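Local coordinates for protein 4-alpha-glucanotransferase (Corynebacterium glutamicum, PDB 5B68) that is an amylomaltase-type glucanotransferase, an enzyme that pairs an N-terminal beta sandwich domain with a larger domain of the TIM-barrel class, at residues S233-T238 and T558-P563; V314-R319 and L362-L367; A659-G664 and Y670-I675. All coordinates share one frame; numbering follows the deposited sequence.

Interaction 1: residues S233-T238 and T558-P563; sequences SPYLPT and TTHDLP
Two first torsions turn Tyr-235 and His-560 toward each other: in Tyr-235 the ring carbon CG stands anti to the carbonyl carbon (chi1 -70°), while in His-560 it is wedged between backbone N and carbonyl carbon (chi1 60°). The rings arrive from opposite directions, the phenol oxygen leading, with Tyr-235 OH 3.3 Å from His-560 CE1, and behind it Tyr-235 CE2 lies 3.8 Å from His-560 NE2. The planes are nearly parallel, at 15°, but slid so far apart that the centroids are 5.4 Å from each other and overlap is slight. Polar atoms at this junction have other partners: Tyr-235 OH is hydrogen-bonded to Asp-386 OD2, and both His-560 NE2 and Asp-561 OD2 are hydrogen-bonded to O8 of a bound BTB molecule (2-[bis-(2-hydroxy-ethyl)-amino]-2-hydroxymethyl-propane-1,3-diol). Each ring is carried on a similar scaffold. Tyr-235 N donates to Ser-233 OG (3.0 Å) and Asp-561 N to Thr-559 OG1 (3.1 Å), giving two ST turns, each within a type I beta turn: Ser-233 to Leu-236 and Thr-559 to Leu-562. These turns lie in loops that follow the parallel strands 215-218 and 553-556, the side of a TIM barrel where active sites are formed. The BTB, probably from the crystallisation liquor, is consistent with a pocket at this barrel mouth.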
loop_
_atom_site.group_PDB
_atom_site.type_symbol
_atom_site.label_atom_id
_atom_site.label_comp_id
_atom_site.label_asym_id
_atom_site.label_seq_id
_atom_site.Cartn_x
_atom_site.Cartn_y
_atom_site.Cartn_z
ATOM N N SER A 233 -4.543 -0.437 13.198
ATOM C CA SER A 233 -4.682 -0.309 11.735
ATOM C C SER A 233 -3.447 -0.702 10.933
ATOM O O SER A 233 -2.396 -0.077 11.028
ATOM C CB SER A 233 -5.090 1.072 11.317
ATOM O OG SER A 233 -5.349 1.122 9.933
ATOM N N PRO A 234 -3.602 -1.658 10.026
ATOM C CA PRO A 234 -2.481 -1.887 9.141
ATOM C C PRO A 234 -2.189 -0.711 8.199
ATOM O O PRO A 234 -1.149 -0.727 7.530
ATOM C CB PRO A 234 -2.924 -3.088 8.325
ATOM C CG PRO A 234 -4.011 -3.720 9.079
ATOM C CD PRO A 234 -4.693 -2.629 9.812
ATOM N N TYR A 235 -3.093 0.271 8.140
ATOM C CA TYR A 235 -3.015 1.334 7.180
ATOM C C TYR A 235 -2.418 2.600 7.825
ATOM O O TYR A 235 -2.311 3.622 7.174
ATOM C CB TYR A 235 -4.392 1.604 6.510
ATOM C CG TYR A 235 -4.828 0.465 5.562
ATOM C CD1 TYR A 235 -4.369 0.419 4.255
ATOM C CD2 TYR A 235 -5.675 -0.599 6.016
ATOM C CE1 TYR A 235 -4.701 -0.641 3.392
ATOM C CE2 TYR A 235 -6.010 -1.650 5.182
ATOM C CZ TYR A 235 -5.544 -1.670 3.876
ATOM O OH TYR A 235 -5.923 -2.696 3.029
ATOM N N LEU A 236 -1.943 2.528 9.054
ATOM C CA LEU A 236 -1.141 3.661 9.591
ATOM C C LEU A 236 0.113 3.140 10.250
ATOM O O LEU A 236 0.289 3.265 11.461
ATOM C CB LEU A 236 -1.978 4.542 10.517
ATOM C CG LEU A 236 -1.443 5.980 10.684
ATOM C CD1 LEU A 236 -1.425 6.743 9.362
ATOM C CD2 LEU A 236 -2.338 6.706 11.657
ATOM N N PRO A 237 1.000 2.572 9.438
ATOM C CA PRO A 237 2.234 1.971 9.967
ATOM C C PRO A 237 3.278 3.050 10.183
ATOM O O PRO A 237 3.044 4.212 9.828
ATOM C CB PRO A 237 2.661 1.059 8.835
ATOM C CG PRO A 237 2.253 1.846 7.604
ATOM C CD PRO A 237 0.891 2.358 7.967
ATOM N N THR A 238 4.389 2.657 10.749
ATOM C CA THR A 238 5.519 3.601 11.048
ATOM C C THR A 238 6.471 3.696 9.862
ATOM O O THR A 238 7.216 4.688 9.722
ATOM C CB THR A 238 6.250 3.201 12.375
ATOM O OG1 THR A 238 6.802 4.384 13.016
ATOM C CG2 THR A 238 7.294 2.208 12.156
ATOM N N THR A 558 -16.749 -8.492 -2.121
ATOM C CA THR A 558 -16.660 -7.599 -0.985
ATOM C C THR A 558 -15.194 -7.262 -0.633
ATOM O O THR A 558 -14.334 -7.594 -1.387
ATOM C CB THR A 558 -17.426 -8.157 0.206
ATOM O OG1 THR A 558 -17.618 -7.123 1.189
ATOM C CG2 THR A 558 -16.734 -9.358 0.815
ATOM N N THR A 559 -14.970 -6.486 0.416
ATOM C CA THR A 559 -13.603 -6.051 0.809
ATOM C C THR A 559 -13.609 -5.913 2.303
ATOM O O THR A 559 -14.650 -5.912 2.921
ATOM C CB THR A 559 -13.133 -4.660 0.313
ATOM O OG1 THR A 559 -13.899 -3.634 0.938
ATOM C CG2 THR A 559 -13.207 -4.547 -1.147
ATOM N N HIS A 560 -12.435 -5.719 2.842
ATOM C CA HIS A 560 -12.223 -5.545 4.279
ATOM C C HIS A 560 -12.916 -4.295 4.843
ATOM O O HIS A 560 -13.079 -4.224 6.043
ATOM C CB HIS A 560 -10.688 -5.501 4.585
ATOM C CG HIS A 560 -9.989 -4.386 3.896
ATOM N ND1 HIS A 560 -9.523 -4.462 2.605
ATOM C CD2 HIS A 560 -9.787 -3.101 4.290
ATOM C CE1 HIS A 560 -9.022 -3.292 2.247
ATOM N NE2 HIS A 560 -9.188 -2.446 3.252
ATOM N N ASP A 561 -13.299 -3.344 4.002
ATOM C CA ASP A 561 -14.011 -2.157 4.487
ATOM C C ASP A 561 -15.558 -2.314 4.472
ATOM O O ASP A 561 -16.257 -1.343 4.750
ATOM C CB ASP A 561 -13.627 -0.918 3.658
ATOM C CG ASP A 561 -12.192 -0.418 3.944
ATOM O OD1 ASP A 561 -11.762 -0.528 5.081
ATOM O OD2 ASP A 561 -11.546 0.108 3.032
ATOM N N LEU A 562 -16.088 -3.484 4.105
ATOM C CA LEU A 562 -17.538 -3.724 4.094
ATOM C C LEU A 562 -17.877 -4.839 5.049
ATOM O O LEU A 562 -17.024 -5.686 5.419
ATOM C CB LEU A 562 -18.005 -4.131 2.698
ATOM C CG LEU A 562 -18.101 -2.978 1.750
ATOM C CD1 LEU A 562 -18.177 -3.470 0.312
ATOM C CD2 LEU A 562 -19.315 -2.132 2.106
ATOM N N PRO A 563 -19.128 -4.892 5.474
ATOM C CA PRO A 563 -19.500 -6.116 6.211
ATOM C C PRO A 563 -19.387 -7.338 5.264
ATOM O O PRO A 563 -19.628 -7.200 4.082
ATOM C CB PRO A 563 -20.959 -5.838 6.603
ATOM C CG PRO A 563 -21.045 -4.348 6.641
ATOM C CD PRO A 563 -20.253 -3.935 5.418
#

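Interaction 2: residues V314-R319 and L362-L367; sequences VSFVQR and LCDEQL
Asp-364 on helix 349-376 reaches across to Phe-316 and Arg-319, which lie three residues, a little under one turn, apart on helix 307-338. Its nonpolar start meets the ring: Asp-364 CB approaches Phe-316 CE1 to 3.6 Å, from a direction oblique to the ring. With its CG anti to the backbone N (chi1 180°), Asp-364 extends straight toward the other helix. Its carboxyl carbon faces two unlike neighbours of that helix, Asp-364 CG being 3.8 Å from Phe-316 CE1 and 3.6 Å from Arg-319 NH1. At the tip, Asp-364 OD1 makes a salt bridge with Arg-319 NH1 at 2.9 Å. The arginine uses an N-H at the edge of its guanidinium, near the plane of that group, but it reaches the oxygen from well above the carboxylate plane, 62° out of it. Asp-364 OD1 also accepts from His-453 NE2, so two donors fix this oxygen. Arg-319 NH2 donates to a water oxygen at 2.9 Å; the link from this water to Asp-364 OD2 is doubtful, being modelled too close, so a water bridge beside the direct bond is only possible. The arginine chain is extended through its first two torsions and bends at the third (chi3 71°), which brings its guanidinium back toward the aspartate. A sulfate, probably from the crystallisation liquor, lies about 4 Å from the Arg-319 side chain, with Arg-452 close by. Within 314-319 and 362-367, the CA atoms nearest each other are those of Phe-316 and Asp-364, 8.6 Å apart. This is a helix-helix contact, with the buried Phe-316 on the inner side and the salt bridge of the exposed Arg-319 toward solvent, within the helix-rich region that links barrel strands 215-218 and 382-387.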
loop_
_atom_site.group_PDB
_atom_site.type_symbol
_atom_site.label_atom_id
_atom_site.label_comp_id
_atom_site.label_asym_id
_atom_site.label_seq_id
_atom_site.Cartn_x
_atom_site.Cartn_y
_atom_site.Cartn_z
ATOM N N VAL A 314 24.243 -11.930 8.172
ATOM C CA VAL A 314 25.128 -10.888 7.676
ATOM C C VAL A 314 24.826 -10.536 6.211
ATOM O O VAL A 314 24.897 -9.404 5.823
ATOM C CB VAL A 314 26.586 -11.363 7.810
ATOM C CG1 VAL A 314 27.538 -10.563 6.891
ATOM C CG2 VAL A 314 26.987 -11.292 9.307
ATOM N N SER A 315 24.514 -11.522 5.419
ATOM C CA SER A 315 24.113 -11.337 4.030
ATOM C C SER A 315 22.802 -10.446 3.904
ATOM O O SER A 315 22.753 -9.504 3.120
ATOM C CB SER A 315 23.917 -12.716 3.392
ATOM O OG SER A 315 23.547 -12.570 2.036
ATOM N N PHE A 316 21.804 -10.738 4.726
ATOM C CA PHE A 316 20.619 -9.899 4.821
ATOM C C PHE A 316 20.992 -8.475 5.186
ATOM O O PHE A 316 20.497 -7.538 4.535
ATOM C CB PHE A 316 19.638 -10.461 5.866
ATOM C CG PHE A 316 18.482 -9.555 6.177
ATOM C CD1 PHE A 316 17.370 -9.551 5.343
ATOM C CD2 PHE A 316 18.481 -8.750 7.335
ATOM C CE1 PHE A 316 16.264 -8.777 5.652
ATOM C CE2 PHE A 316 17.390 -7.953 7.623
ATOM C CZ PHE A 316 16.287 -7.956 6.770
ATOM N N VAL A 317 21.822 -8.278 6.222
ATOM C CA VAL A 317 22.107 -6.911 6.689
ATOM C C VAL A 317 22.810 -6.101 5.550
ATOM O O VAL A 317 22.502 -4.920 5.363
ATOM C CB VAL A 317 22.945 -6.928 7.982
ATOM C CG1 VAL A 317 23.506 -5.560 8.309
ATOM C CG2 VAL A 317 22.055 -7.400 9.154
ATOM N N GLN A 318 23.708 -6.762 4.831
ATOM C CA GLN A 318 24.440 -6.133 3.718
ATOM C C GLN A 318 23.455 -5.750 2.671
ATOM O O GLN A 318 23.536 -4.626 2.148
ATOM C CB GLN A 318 25.482 -7.038 3.002
ATOM C CG GLN A 318 26.899 -7.003 3.550
ATOM C CD GLN A 318 27.671 -5.684 3.296
ATOM O OE1 GLN A 318 27.090 -4.640 2.977
ATOM N NE2 GLN A 318 29.003 -5.742 3.460
ATOM N N ARG A 319 22.541 -6.673 2.361
ATOM C CA ARG A 319 21.572 -6.412 1.308
ATOM C C ARG A 319 20.724 -5.177 1.613
ATOM O O ARG A 319 20.437 -4.382 0.685
ATOM C CB ARG A 319 20.700 -7.658 1.055
ATOM C CG ARG A 319 19.745 -7.575 -0.148
ATOM C CD ARG A 319 18.797 -8.751 -0.183
ATOM N NE ARG A 319 17.781 -8.666 0.902
ATOM C CZ ARG A 319 17.003 -9.655 1.309
ATOM N NH1 ARG A 319 16.060 -9.444 2.238
ATOM N NH2 ARG A 319 17.045 -10.830 0.704
ATOM N N LEU A 362 14.407 -12.001 10.760
ATOM C CA LEU A 362 13.480 -13.059 11.112
ATOM C C LEU A 362 12.202 -12.878 10.287
ATOM O O LEU A 362 11.636 -13.902 9.797
ATOM C CB LEU A 362 13.102 -13.005 12.595
ATOM C CG LEU A 362 14.321 -13.295 13.543
ATOM C CD1 LEU A 362 13.754 -13.148 14.919
ATOM C CD2 LEU A 362 14.996 -14.627 13.397
ATOM N N CYS A 363 11.726 -11.645 10.202
ATOM C CA CYS A 363 10.489 -11.373 9.414
ATOM C C CYS A 363 10.768 -11.792 7.962
ATOM O O CYS A 363 9.927 -12.438 7.293
ATOM C CB CYS A 363 10.108 -9.916 9.462
ATOM S SG CYS A 363 9.435 -9.339 10.995
ATOM N N ASP A 364 11.949 -11.436 7.441
ATOM C CA ASP A 364 12.328 -11.817 6.077
ATOM C C ASP A 364 12.274 -13.322 5.863
ATOM O O ASP A 364 11.709 -13.815 4.861
ATOM C CB ASP A 364 13.732 -11.272 5.714
ATOM C CG ASP A 364 14.170 -11.650 4.293
ATOM O OD1 ASP A 364 13.830 -10.895 3.372
ATOM O OD2 ASP A 364 14.763 -12.681 4.051
ATOM N N GLU A 365 12.917 -14.082 6.737
ATOM C CA GLU A 365 12.951 -15.506 6.503
ATOM C C GLU A 365 11.577 -16.185 6.750
ATOM O O GLU A 365 11.307 -17.185 6.092
ATOM C CB GLU A 365 14.094 -16.192 7.286
ATOM C CG GLU A 365 13.890 -16.297 8.771
ATOM C CD GLU A 365 15.094 -16.991 9.500
ATOM O OE1 GLU A 365 15.115 -17.048 10.760
ATOM O OE2 GLU A 365 16.017 -17.460 8.783
ATOM N N GLN A 366 10.765 -15.695 7.687
ATOM C CA GLN A 366 9.468 -16.333 7.932
ATOM C C GLN A 366 8.515 -16.041 6.789
ATOM O O GLN A 366 7.732 -16.918 6.398
ATOM C CB GLN A 366 8.855 -15.907 9.274
ATOM C CG GLN A 366 9.698 -16.565 10.406
ATOM C CD GLN A 366 9.027 -16.689 11.749
ATOM O OE1 GLN A 366 7.852 -16.368 11.954
ATOM N NE2 GLN A 366 9.851 -17.059 12.739
ATOM N N LEU A 367 8.616 -14.830 6.253
ATOM C CA LEU A 367 7.806 -14.471 5.049
ATOM C C LEU A 367 8.247 -15.223 3.828
ATOM O O LEU A 367 7.422 -15.647 3.027
ATOM C CB LEU A 367 7.915 -12.989 4.770
ATOM C CG LEU A 367 7.049 -12.068 5.566
ATOM C CD1 LEU A 367 7.396 -10.630 5.260
ATOM C CD2 LEU A 367 5.577 -12.330 5.164
HETATM O O HOH W 1 15.539 -13.018 1.765
#

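Interaction 3: residues A659-G664 and Y670-I675; sequences AQNQPG and YPNWCI. With SO4 (sulfate ion), chain E.
Gln-660 and Trp-673 join the two halves of an irregular loop that follows helix 650-654, where a type II beta turn runs from Pro-671 to Cys-674 and Pro-671 centres an inverse gamma turn. Hydrogen bonds dominate. Trp-673 N donates to Gln-660 O at 2.8 Å, almost straight. The Gln-660 side chain, bent at its second torsion (chi2 57°), turns its amide back to grip one residue twice: Gln-660 OE1 accepts from Ile-675 N (2.9 Å), and Gln-660 NE2 donates to Ile-675 O (3.0 Å) on a lone pair in the carbonyl plane. Nearby, Tyr-670 OH donates to Ala-659 O at 2.6 Å, the oxygen lying at the edge of the tyrosine ring. Gln-662 N meets Asn-672 OD1 from above the amide's carbonyl plane, 37° out of it. Van der Waals and CH-pi contacts form a second group: Asn-661 CB lies over one face of Trp-673, a CH-pi contact 3.9 Å from the centroid of the six-membered ring, and the amide of Asn-661 lies only 22° from parallel with that ring. Ile-675 CG1 touches the carbonyl oxygen Ala-659 O. Last come the bonds that reach beyond the two segments: Asn-661 ND2 donates both to Asp-561 OD1 and to sulfate O1, and the same sulfate, probably from the crystallisation liquor, takes the backbone N of Gly-664 onto its O4 at 3.0 Å.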
loop_
_atom_site.group_PDB
_atom_site.type_symbol
_atom_site.label_atom_id
_atom_site.label_comp_id
_atom_site.label_asym_id
_atom_site.label_seq_id
_atom_site.Cartn_x
_atom_site.Cartn_y
_atom_site.Cartn_z
ATOM N N ALA A 659 -18.151 -6.963 10.417
ATOM C CA ALA A 659 -17.218 -6.072 9.703
ATOM C C ALA A 659 -15.900 -5.988 10.429
ATOM O O ALA A 659 -15.839 -6.045 11.677
ATOM C CB ALA A 659 -17.787 -4.683 9.484
ATOM N N GLN A 660 -14.823 -5.986 9.640
ATOM C CA GLN A 660 -13.488 -5.855 10.218
ATOM C C GLN A 660 -13.206 -4.365 10.507
ATOM O O GLN A 660 -12.528 -4.044 11.502
ATOM C CB GLN A 660 -12.431 -6.360 9.228
ATOM C CG GLN A 660 -11.005 -6.456 9.816
ATOM C CD GLN A 660 -10.867 -7.329 11.029
ATOM O OE1 GLN A 660 -10.722 -6.832 12.152
ATOM N NE2 GLN A 660 -10.875 -8.680 10.836
ATOM N N ASN A 661 -13.636 -3.532 9.585
ATOM C CA ASN A 661 -13.456 -2.071 9.679
ATOM C C ASN A 661 -14.749 -1.390 9.282
ATOM O O ASN A 661 -15.365 -1.785 8.266
ATOM C CB ASN A 661 -12.355 -1.629 8.701
ATOM C CG ASN A 661 -12.033 -0.106 8.789
ATOM O OD1 ASN A 661 -11.909 0.441 9.872
ATOM N ND2 ASN A 661 -11.879 0.540 7.647
ATOM N N GLN A 662 -15.163 -0.367 10.045
ATOM C CA GLN A 662 -16.259 0.526 9.604
ATOM C C GLN A 662 -15.594 1.864 9.259
ATOM O O GLN A 662 -15.159 2.551 10.185
ATOM C CB GLN A 662 -17.332 0.688 10.701
ATOM C CG GLN A 662 -18.419 1.663 10.308
ATOM C CD GLN A 662 -19.098 1.259 9.017
ATOM O OE1 GLN A 662 -19.012 1.946 7.994
ATOM N NE2 GLN A 662 -19.727 0.094 9.042
ATOM N N PRO A 663 -15.427 2.197 7.948
ATOM C CA PRO A 663 -14.699 3.444 7.618
ATOM C C PRO A 663 -15.312 4.675 8.280
ATOM O O PRO A 663 -16.538 4.690 8.536
ATOM C CB PRO A 663 -14.780 3.518 6.070
ATOM C CG PRO A 663 -14.757 2.071 5.676
ATOM C CD PRO A 663 -15.598 1.366 6.724
ATOM N N GLY A 664 -14.452 5.621 8.662
ATOM C CA GLY A 664 -14.909 6.811 9.368
ATOM C C GLY A 664 -15.563 6.567 10.733
ATOM O O GLY A 664 -16.410 7.370 11.180
ATOM N N TYR A 670 -15.855 1.223 17.551
ATOM C CA TYR A 670 -15.980 -0.164 17.057
ATOM C C TYR A 670 -14.573 -0.719 17.050
ATOM O O TYR A 670 -13.639 0.042 16.728
ATOM C CB TYR A 670 -16.537 -0.143 15.642
ATOM C CG TYR A 670 -16.805 -1.531 15.073
ATOM C CD1 TYR A 670 -17.938 -2.221 15.423
ATOM C CD2 TYR A 670 -15.930 -2.113 14.159
ATOM C CE1 TYR A 670 -18.218 -3.493 14.883
ATOM C CE2 TYR A 670 -16.187 -3.376 13.611
ATOM C CZ TYR A 670 -17.343 -4.071 13.990
ATOM O OH TYR A 670 -17.613 -5.366 13.481
ATOM N N PRO A 671 -14.373 -2.001 17.304
ATOM C CA PRO A 671 -13.002 -2.506 17.358
ATOM C C PRO A 671 -12.419 -2.813 15.980
ATOM O O PRO A 671 -12.104 -3.947 15.683
ATOM C CB PRO A 671 -13.125 -3.787 18.183
ATOM C CG PRO A 671 -14.564 -3.961 18.497
ATOM C CD PRO A 671 -15.346 -3.043 17.635
ATOM N N ASN A 672 -12.205 -1.778 15.180
ATOM C CA ASN A 672 -11.702 -1.955 13.842
ATOM C C ASN A 672 -10.377 -2.680 13.923
ATOM O O ASN A 672 -9.591 -2.449 14.822
ATOM C CB ASN A 672 -11.489 -0.605 13.153
ATOM C CG ASN A 672 -12.766 0.180 12.995
ATOM O OD1 ASN A 672 -13.737 -0.314 12.466
ATOM N ND2 ASN A 672 -12.759 1.417 13.448
ATOM N N TRP A 673 -10.195 -3.622 13.013
ATOM C CA TRP A 673 -8.947 -4.333 12.843
ATOM C C TRP A 673 -8.667 -5.335 13.949
ATOM O O TRP A 673 -7.579 -5.831 14.060
ATOM C CB TRP A 673 -7.792 -3.362 12.697
ATOM C CG TRP A 673 -8.078 -2.238 11.786
ATOM C CD1 TRP A 673 -8.207 -0.937 12.123
ATOM C CD2 TRP A 673 -8.267 -2.304 10.375
ATOM N NE1 TRP A 673 -8.464 -0.188 11.024
ATOM C CE2 TRP A 673 -8.513 -1.006 9.933
ATOM C CE3 TRP A 673 -8.262 -3.344 9.441
ATOM C CZ2 TRP A 673 -8.753 -0.708 8.610
ATOM C CZ3 TRP A 673 -8.495 -3.040 8.131
ATOM C CH2 TRP A 673 -8.738 -1.736 7.724
ATOM N N CYS A 674 -9.667 -5.597 14.769
ATOM C CA CYS A 674 -9.549 -6.508 15.899
ATOM C C CYS A 674 -10.532 -7.685 15.934
ATOM O O CYS A 674 -10.674 -8.321 16.953
ATOM C CB CYS A 674 -9.683 -5.728 17.199
ATOM S SG CYS A 674 -8.437 -4.436 17.370
ATOM N N ILE A 675 -11.218 -7.938 14.829
ATOM C CA ILE A 675 -12.311 -8.903 14.810
ATOM C C ILE A 675 -11.819 -10.264 14.330
ATOM O O ILE A 675 -11.547 -10.428 13.167
ATOM C CB ILE A 675 -13.429 -8.422 13.858
ATOM C CG1 ILE A 675 -13.903 -7.007 14.214
ATOM C CG2 ILE A 675 -14.582 -9.403 13.817
ATOM C CD1 ILE A 675 -14.478 -6.849 15.600
HETATM S S SO4 E . -10.849 4.504 7.858
HETATM O O1 SO4 E . -10.350 3.109 8.011
HETATM O O2 SO4 E . -9.662 5.325 7.560
HETATM O O3 SO4 E . -11.799 4.561 6.723
HETATM O O4 SO4 E . -11.596 4.947 9.042
#

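From the N terminus, residues 233-238 come first, in the loop after strand 215-218, and are closed by 558-563, after strand 553-556, across 319 residues. Interaction 2 is nested inside that loop, where helices 307-338 and 349-376 pair across a much shorter one; its centre lies about 27 Å from that of interaction 1, and the two do not touch. Interaction 3 follows in series, bringing 659-664 to 670-675 over five residues. It touches interaction 1: Asn-661 bonds to Asp-561, and Trp-673 packs on Ser-233 and Pro-234. Interactions 1 and 3 thus join three loops at the barrel mouth, while interaction 2 ties helices well away from it.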